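Local coordinates for flagellar basal body protein (Helicobacter pylori, PDB 5NPY), which probably builds the hook of the bacterial flagellum, the curved segment that joins the basal body rod to the filament, at residues L136-P139 / E140-V144; L232-D235 / D236-I240; L296-S299 / E300-A303. All blocks are in the same frame, centred on the assembly; numbering follows the deposited sequence.

Contact 1 of 3, residues L136-P139 / E140-V144; sequences LVTP and EGYYV
Val137 and Tyr143 face each other as the single bridged pair of a tight hairpin, with their CA atoms 4.5 Å apart and a type I turn from Thr138 to Gly141 reversing the chain. Two backbone bonds close it: Thr138 N bonds to Tyr142 O at 2.8 Å, and Val144 N to Leu136 O. The turn's own bond, from Gly141 N to Thr138 O, is weak at 3.3 Å. Gly141 has a positive phi, a conformation glycine adopts easily, and this makes the loop a 3:5 hairpin, a type I turn with a G1 bulge at Gly141 that leads the chain into the returning arm.

Thr138 does most of the side-chain work. Its hydroxyl sits between its own backbone N and carbonyl carbon (chi1 67°), which aims OG1 across the turn toward the returning arm to accept the N-H of Tyr142 at 3.1 Å, the bond bent to 140°. Glu140 folds back at chi2 (75°), crossing Thr138 at about a right angle and leaving OE2 near OG1, while OE1 lies against the ring of Pro139. Beyond the turn, Val137 and Tyr143 run side by side and point the same way; Val137 CG1 touches CD1 of the Tyr143 ring at 3.4 Å, and Gly141 O stands over the centre of one ring face. At the open end Leu136 CB packs on Val144 CG2 at 3.7 Å.

The hairpin belongs to the hook protein D1 region. Strand 127-130 lies beside strand 136-137, with Phe128 touching Thr138 and Val144, while strand 97-100 pairs with strand 143-148 and brings Ile99 against Thr138 and Tyr142. The Tyr142 ring also makes an edge-to-face contact with Phe121 of strand 121-123.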
loop_
_atom_site.group_PDB
_atom_site.type_symbol
_atom_site.label_atom_id
_atom_site.label_comp_id
_atom_site.label_asym_id
_atom_site.label_seq_id
_atom_site.Cartn_x
_atom_site.Cartn_y
_atom_site.Cartn_z
ATOM N N LEU A 136 -31.088 21.952 -0.887
ATOM C CA LEU A 136 -32.023 21.573 -1.943
ATOM C C LEU A 136 -33.430 22.006 -1.553
ATOM O O LEU A 136 -33.898 21.704 -0.452
ATOM C CB LEU A 136 -31.994 20.064 -2.200
ATOM C CG LEU A 136 -30.656 19.362 -2.435
ATOM C CD1 LEU A 136 -30.887 18.025 -3.114
ATOM C CD2 LEU A 136 -29.705 20.229 -3.250
ATOM N N VAL A 137 -34.101 22.724 -2.455
ATOM C CA VAL A 137 -35.414 23.294 -2.187
ATOM C C VAL A 137 -36.286 23.139 -3.422
ATOM O O VAL A 137 -35.791 23.117 -4.553
ATOM C CB VAL A 137 -35.336 24.784 -1.791
ATOM C CG1 VAL A 137 -34.699 24.950 -0.409
ATOM C CG2 VAL A 137 -34.590 25.593 -2.882
ATOM N N THR A 138 -37.591 23.027 -3.187
ATOM C CA THR A 138 -38.610 23.112 -4.228
ATOM C C THR A 138 -38.788 24.585 -4.611
ATOM O O THR A 138 -38.125 25.481 -4.072
ATOM C CB THR A 138 -39.894 22.456 -3.723
ATOM O OG1 THR A 138 -40.435 23.225 -2.642
ATOM C CG2 THR A 138 -39.601 21.057 -3.230
ATOM N N PRO A 139 -39.656 24.898 -5.584
ATOM C CA PRO A 139 -39.927 26.323 -5.855
ATOM C C PRO A 139 -40.699 27.025 -4.736
ATOM O O PRO A 139 -40.627 28.257 -4.642
ATOM C CB PRO A 139 -40.727 26.292 -7.166
ATOM C CG PRO A 139 -40.387 24.979 -7.794
ATOM C CD PRO A 139 -40.219 24.037 -6.641
ATOM N N GLU A 140 -41.419 26.293 -3.886
ATOM C CA GLU A 140 -42.137 26.877 -2.758
ATOM C C GLU A 140 -41.266 27.021 -1.521
ATOM O O GLU A 140 -41.780 27.398 -0.462
ATOM C CB GLU A 140 -43.366 26.034 -2.394
ATOM C CG GLU A 140 -44.318 25.737 -3.540
ATOM C CD GLU A 140 -43.794 24.670 -4.493
ATOM O OE1 GLU A 140 -43.599 24.995 -5.691
ATOM O OE2 GLU A 140 -43.569 23.518 -4.037
ATOM N N GLY A 141 -39.979 26.688 -1.615
ATOM C CA GLY A 141 -39.071 26.790 -0.491
ATOM C C GLY A 141 -39.049 25.612 0.460
ATOM O O GLY A 141 -38.445 25.724 1.529
ATOM N N TYR A 142 -39.686 24.494 0.124
ATOM C CA TYR A 142 -39.609 23.309 0.971
ATOM C C TYR A 142 -38.308 22.554 0.713
ATOM O O TYR A 142 -37.844 22.453 -0.427
ATOM C CB TYR A 142 -40.806 22.383 0.733
ATOM C CG TYR A 142 -42.133 22.920 1.240
ATOM C CD1 TYR A 142 -42.384 23.036 2.604
ATOM C CD2 TYR A 142 -43.139 23.297 0.354
ATOM C CE1 TYR A 142 -43.595 23.521 3.070
ATOM C CE2 TYR A 142 -44.355 23.788 0.814
ATOM C CZ TYR A 142 -44.574 23.897 2.172
ATOM O OH TYR A 142 -45.776 24.375 2.632
ATOM N N TYR A 143 -37.727 22.015 1.779
ATOM C CA TYR A 143 -36.452 21.322 1.679
ATOM C C TYR A 143 -36.658 19.876 1.262
ATOM O O TYR A 143 -37.651 19.246 1.620
ATOM C CB TYR A 143 -35.709 21.367 3.014
ATOM C CG TYR A 143 -35.457 22.779 3.448
ATOM C CD1 TYR A 143 -34.595 23.591 2.740
ATOM C CD2 TYR A 143 -36.125 23.322 4.523
ATOM C CE1 TYR A 143 -34.377 24.893 3.114
ATOM C CE2 TYR A 143 -35.923 24.627 4.893
ATOM C CZ TYR A 143 -35.041 25.403 4.195
ATOM O OH TYR A 143 -34.832 26.700 4.582
ATOM N N VAL A 144 -35.690 19.355 0.513
ATOM C CA VAL A 144 -35.694 17.970 0.052
ATOM C C VAL A 144 -35.066 17.080 1.124
ATOM O O VAL A 144 -33.912 17.288 1.517
ATOM C CB VAL A 144 -34.944 17.846 -1.278
ATOM C CG1 VAL A 144 -35.025 16.419 -1.808
ATOM C CG2 VAL A 144 -35.504 18.854 -2.277
#

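Contact 2 of 3, residues L232-D235 / D236-I240; sequences LAND and DNEPI
Asn234 and Glu238 are brought together by two torsions: Asn234 holds CG between its backbone N and carbonyl carbon (chi1 62°), curling the amide back over the turn, while Glu238 stays extended beyond CG and passes obliquely across it. ND2 of Asn234 then gives a nearly straight bond (169°) to OE1 of Glu238 at 2.9 Å, leaving in the amide plane and arriving on the anti side of the carboxylate. The two flat groups are turned 38° against each other.

The other end of the same amide works on the backbone. Asn234 OD1 takes the N-H of Glu238 at 3.1 Å, from above the amide carbonyl plane, and a weak bond from Asp236 N. Asn234 O accepts Asn237 N at 2.9 Å and Asn234 N binds Glu238 O, the pattern of a type I turn with a G1 bulge, here with asparagine, Asn237, at the positive-phi bulge position; the single Ala233-Pro239 bridge follows it. Asn234 thus ties its own arm to the turn and to the returning arm, with the amide held at both ends. Farther back, Ile240 N bonds to Leu232 O, and Leu232 CB packs on Ile240 CG1 at 3.8 Å.

The hairpin lies in the loop between helix 221-226 and strand 247-252. Lys331 of helix 327-332 offers its carbonyl to Asn234 ND2, and Ile240 packs on that helix through Ile328 and Leu332. On strand 346-364, the NZ of Lys353 bonds to Asn237 OD1 and to Asp235 O, and Ile352 meets Leu232; Leu205 of strand 204-207 touches Ala233 and Asn237.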
loop_
_atom_site.group_PDB
_atom_site.type_symbol
_atom_site.label_atom_id
_atom_site.label_comp_id
_atom_site.label_asym_id
_atom_site.label_seq_id
_atom_site.Cartn_x
_atom_site.Cartn_y
_atom_site.Cartn_z
ATOM N N LEU A 232 23.838 -13.294 -3.766
ATOM C CA LEU A 232 24.836 -12.449 -4.409
ATOM C C LEU A 232 24.855 -12.703 -5.912
ATOM O O LEU A 232 24.268 -13.666 -6.416
ATOM C CB LEU A 232 26.226 -12.705 -3.827
ATOM C CG LEU A 232 26.457 -12.263 -2.378
ATOM C CD1 LEU A 232 27.755 -12.848 -1.919
ATOM C CD2 LEU A 232 26.476 -10.739 -2.272
ATOM N N ALA A 233 25.572 -11.835 -6.626
ATOM C CA ALA A 233 25.838 -12.014 -8.046
ATOM C C ALA A 233 27.187 -11.379 -8.347
ATOM O O ALA A 233 27.636 -10.483 -7.626
ATOM C CB ALA A 233 24.724 -11.399 -8.919
ATOM N N ASN A 234 27.829 -11.835 -9.435
ATOM C CA ASN A 234 29.118 -11.276 -9.819
ATOM C C ASN A 234 28.940 -10.027 -10.688
ATOM O O ASN A 234 27.834 -9.539 -10.910
ATOM C CB ASN A 234 30.002 -12.314 -10.520
ATOM C CG ASN A 234 29.414 -12.842 -11.831
ATOM O OD1 ASN A 234 28.645 -12.173 -12.525
ATOM N ND2 ASN A 234 29.802 -14.066 -12.176
ATOM N N ASP A 235 30.060 -9.524 -11.207
ATOM C CA ASP A 235 30.095 -8.253 -11.921
ATOM C C ASP A 235 29.327 -8.298 -13.240
ATOM O O ASP A 235 28.853 -7.261 -13.718
ATOM C CB ASP A 235 31.548 -7.863 -12.178
ATOM C CG ASP A 235 31.696 -6.417 -12.509
ATOM O OD1 ASP A 235 32.455 -6.092 -13.452
ATOM O OD2 ASP A 235 31.041 -5.612 -11.814
ATOM N N ASP A 236 29.210 -9.467 -13.855
ATOM C CA ASP A 236 28.411 -9.618 -15.061
ATOM C C ASP A 236 26.974 -10.034 -14.745
ATOM O O ASP A 236 26.249 -10.491 -15.647
ATOM C CB ASP A 236 29.091 -10.606 -16.015
ATOM C CG ASP A 236 30.575 -10.274 -16.246
ATOM O OD1 ASP A 236 31.403 -11.215 -16.297
ATOM O OD2 ASP A 236 30.912 -9.069 -16.366
ATOM N N ASN A 237 26.555 -9.877 -13.481
ATOM C CA ASN A 237 25.177 -10.014 -13.001
ATOM C C ASN A 237 24.701 -11.460 -12.947
ATOM O O ASN A 237 23.503 -11.717 -12.813
ATOM C CB ASN A 237 24.203 -9.166 -13.826
ATOM C CG ASN A 237 24.399 -7.680 -13.582
ATOM O OD1 ASN A 237 25.313 -7.288 -12.866
ATOM N ND2 ASN A 237 23.542 -6.855 -14.165
ATOM N N GLU A 238 25.601 -12.407 -13.022
ATOM C CA GLU A 238 25.222 -13.795 -12.889
ATOM C C GLU A 238 25.045 -14.125 -11.413
ATOM O O GLU A 238 25.974 -13.896 -10.621
ATOM C CB GLU A 238 26.288 -14.683 -13.492
ATOM C CG GLU A 238 26.781 -14.232 -14.847
ATOM C CD GLU A 238 27.887 -15.133 -15.348
ATOM O OE1 GLU A 238 29.022 -15.010 -14.834
ATOM O OE2 GLU A 238 27.612 -15.981 -16.226
ATOM N N PRO A 239 23.890 -14.640 -10.998
ATOM C CA PRO A 239 23.762 -15.150 -9.628
ATOM C C PRO A 239 24.892 -16.124 -9.324
ATOM O O PRO A 239 25.359 -16.862 -10.205
ATOM C CB PRO A 239 22.400 -15.852 -9.638
ATOM C CG PRO A 239 22.087 -16.074 -11.067
ATOM C CD PRO A 239 22.706 -14.941 -11.813
ATOM N N ILE A 240 25.363 -16.099 -8.076
ATOM C CA ILE A 240 26.394 -17.050 -7.679
ATOM C C ILE A 240 25.856 -18.478 -7.731
ATOM O O ILE A 240 26.599 -19.425 -8.032
ATOM C CB ILE A 240 26.938 -16.694 -6.283
ATOM C CG1 ILE A 240 27.541 -15.284 -6.311
ATOM C CG2 ILE A 240 27.946 -17.730 -5.824
ATOM C CD1 ILE A 240 28.711 -15.147 -7.256
#

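Contact 3 of 3, residues L296-S299 / E300-A303; sequences LIKS and EKDA
Lys301 folds its aliphatic chain back over the backbone of Lys298, with CE 3.2 Å from Lys298 N and CD 3.3 Å from Lys298 O. A bend at chi2 (88°) swings the chain back so that CE lies beside CB of Ile297, and a second at chi4 (61°) turns NZ toward Lys298. The two lysine side chains cross at about a right angle, Lys301 NZ resting against CG of Lys298 at 3.4 Å. A water accepts from Lys301 NZ and donates to Leu296 O, linking the curled lysine to strand 293-298.

Lys298 takes the other course: it stretches out fully beyond CG and puts NZ on Ala303 O at 2.9 Å, in the carbonyl plane. That carbonyl belongs to the last residue of the type I turn from Glu300 to Ala303, which opens the loop from strand 293-298 to its antiparallel neighbour 308-313, whose Leu308 touches Lys298. The same ammonium also binds the carbonyl oxygens of Lys304 and Gly217, while Ser299 OG is held by Pro307 O.

The two ammonium groups stay 5.5 Å apart. Three carbonyl oxygens round Lys298 NZ would probably favour its charged form, and neutral oxygens rather than an acid thus tie the loop back to its strand.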
loop_
_atom_site.group_PDB
_atom_site.type_symbol
_atom_site.label_atom_id
_atom_site.label_comp_id
_atom_site.label_asym_id
_atom_site.label_seq_id
_atom_site.Cartn_x
_atom_site.Cartn_y
_atom_site.Cartn_z
ATOM N N LEU A 296 36.798 -8.679 2.901
ATOM C CA LEU A 296 36.123 -7.685 2.071
ATOM C C LEU A 296 37.023 -6.457 1.901
ATOM O O LEU A 296 37.450 -5.857 2.898
ATOM C CB LEU A 296 34.795 -7.281 2.702
ATOM C CG LEU A 296 33.949 -6.318 1.873
ATOM C CD1 LEU A 296 33.435 -7.024 0.658
ATOM C CD2 LEU A 296 32.815 -5.763 2.709
ATOM N N ILE A 297 37.301 -6.076 0.644
ATOM C CA ILE A 297 38.160 -4.931 0.337
ATOM C C ILE A 297 37.500 -4.018 -0.700
ATOM O O ILE A 297 36.613 -4.416 -1.458
ATOM C CB ILE A 297 39.562 -5.360 -0.169
ATOM C CG1 ILE A 297 39.442 -6.255 -1.403
ATOM C CG2 ILE A 297 40.356 -6.071 0.906
ATOM C CD1 ILE A 297 40.578 -6.112 -2.370
ATOM N N LYS A 298 37.960 -2.774 -0.739
ATOM C CA LYS A 298 37.536 -1.847 -1.779
ATOM C C LYS A 298 38.451 -1.994 -2.980
ATOM O O LYS A 298 39.670 -2.098 -2.835
ATOM C CB LYS A 298 37.570 -0.402 -1.293
ATOM C CG LYS A 298 36.661 -0.070 -0.143
ATOM C CD LYS A 298 36.879 1.392 0.221
ATOM C CE LYS A 298 35.801 1.943 1.123
ATOM N NZ LYS A 298 36.065 3.387 1.439
ATOM N N SER A 299 37.852 -2.013 -4.170
ATOM C CA SER A 299 38.614 -2.135 -5.405
ATOM C C SER A 299 39.470 -0.909 -5.682
ATOM O O SER A 299 40.402 -0.986 -6.491
ATOM C CB SER A 299 37.663 -2.353 -6.576
ATOM O OG SER A 299 36.742 -1.281 -6.642
ATOM N N GLU A 300 39.143 0.216 -5.049
ATOM C CA GLU A 300 39.879 1.477 -5.154
ATOM C C GLU A 300 39.794 2.084 -3.755
ATOM O O GLU A 300 38.767 2.660 -3.389
ATOM C CB GLU A 300 39.265 2.374 -6.220
ATOM C CG GLU A 300 39.641 3.839 -6.146
ATOM C CD GLU A 300 38.701 4.705 -6.977
ATOM O OE1 GLU A 300 37.787 4.134 -7.613
ATOM O OE2 GLU A 300 38.865 5.947 -6.983
ATOM N N LYS A 301 40.853 1.908 -2.956
ATOM C CA LYS A 301 40.705 2.046 -1.509
ATOM C C LYS A 301 40.652 3.495 -1.040
ATOM O O LYS A 301 40.244 3.750 0.099
ATOM C CB LYS A 301 41.816 1.284 -0.777
ATOM C CG LYS A 301 41.288 0.475 0.447
ATOM C CD LYS A 301 40.824 -0.959 0.062
ATOM C CE LYS A 301 40.273 -1.769 1.255
ATOM N NZ LYS A 301 39.078 -1.225 1.966
ATOM N N ASP A 302 41.030 4.448 -1.876
ATOM C CA ASP A 302 40.818 5.839 -1.510
ATOM C C ASP A 302 39.440 6.337 -1.902
ATOM O O ASP A 302 39.024 7.398 -1.421
ATOM C CB ASP A 302 41.894 6.721 -2.138
ATOM C CG ASP A 302 43.276 6.146 -1.949
ATOM O OD1 ASP A 302 43.991 6.604 -1.032
ATOM O OD2 ASP A 302 43.635 5.217 -2.707
ATOM N N ALA A 303 38.726 5.597 -2.748
ATOM C CA ALA A 303 37.354 5.958 -3.064
ATOM C C ALA A 303 36.462 5.766 -1.847
ATOM O O ALA A 303 36.639 4.823 -1.070
ATOM C CB ALA A 303 36.815 5.128 -4.228
HETATM O O HOH W 1 39.377 -3.767 3.555
#

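From the N terminus, contact 1 comes first, a hairpin joining strand 136-137 to strand 143-148 in the D1 region. Contact 2 follows, turning the chain within the loop between helix 221-226 and strand 247-252 and tying that loop to strand 346-364 and helix 327-332. Contact 3 then starts the loop that leads from strand 293-298 to its antiparallel partner 308-313. The three loops are in series; none nests in or crosses another. Contact 1 lies on the opposite side of the chain's centre from the other two, its centre about 74 Å from that of contact 2. Contacts 2 and 3 share one end of the elongated molecule, with nearest atoms about 8 Å apart.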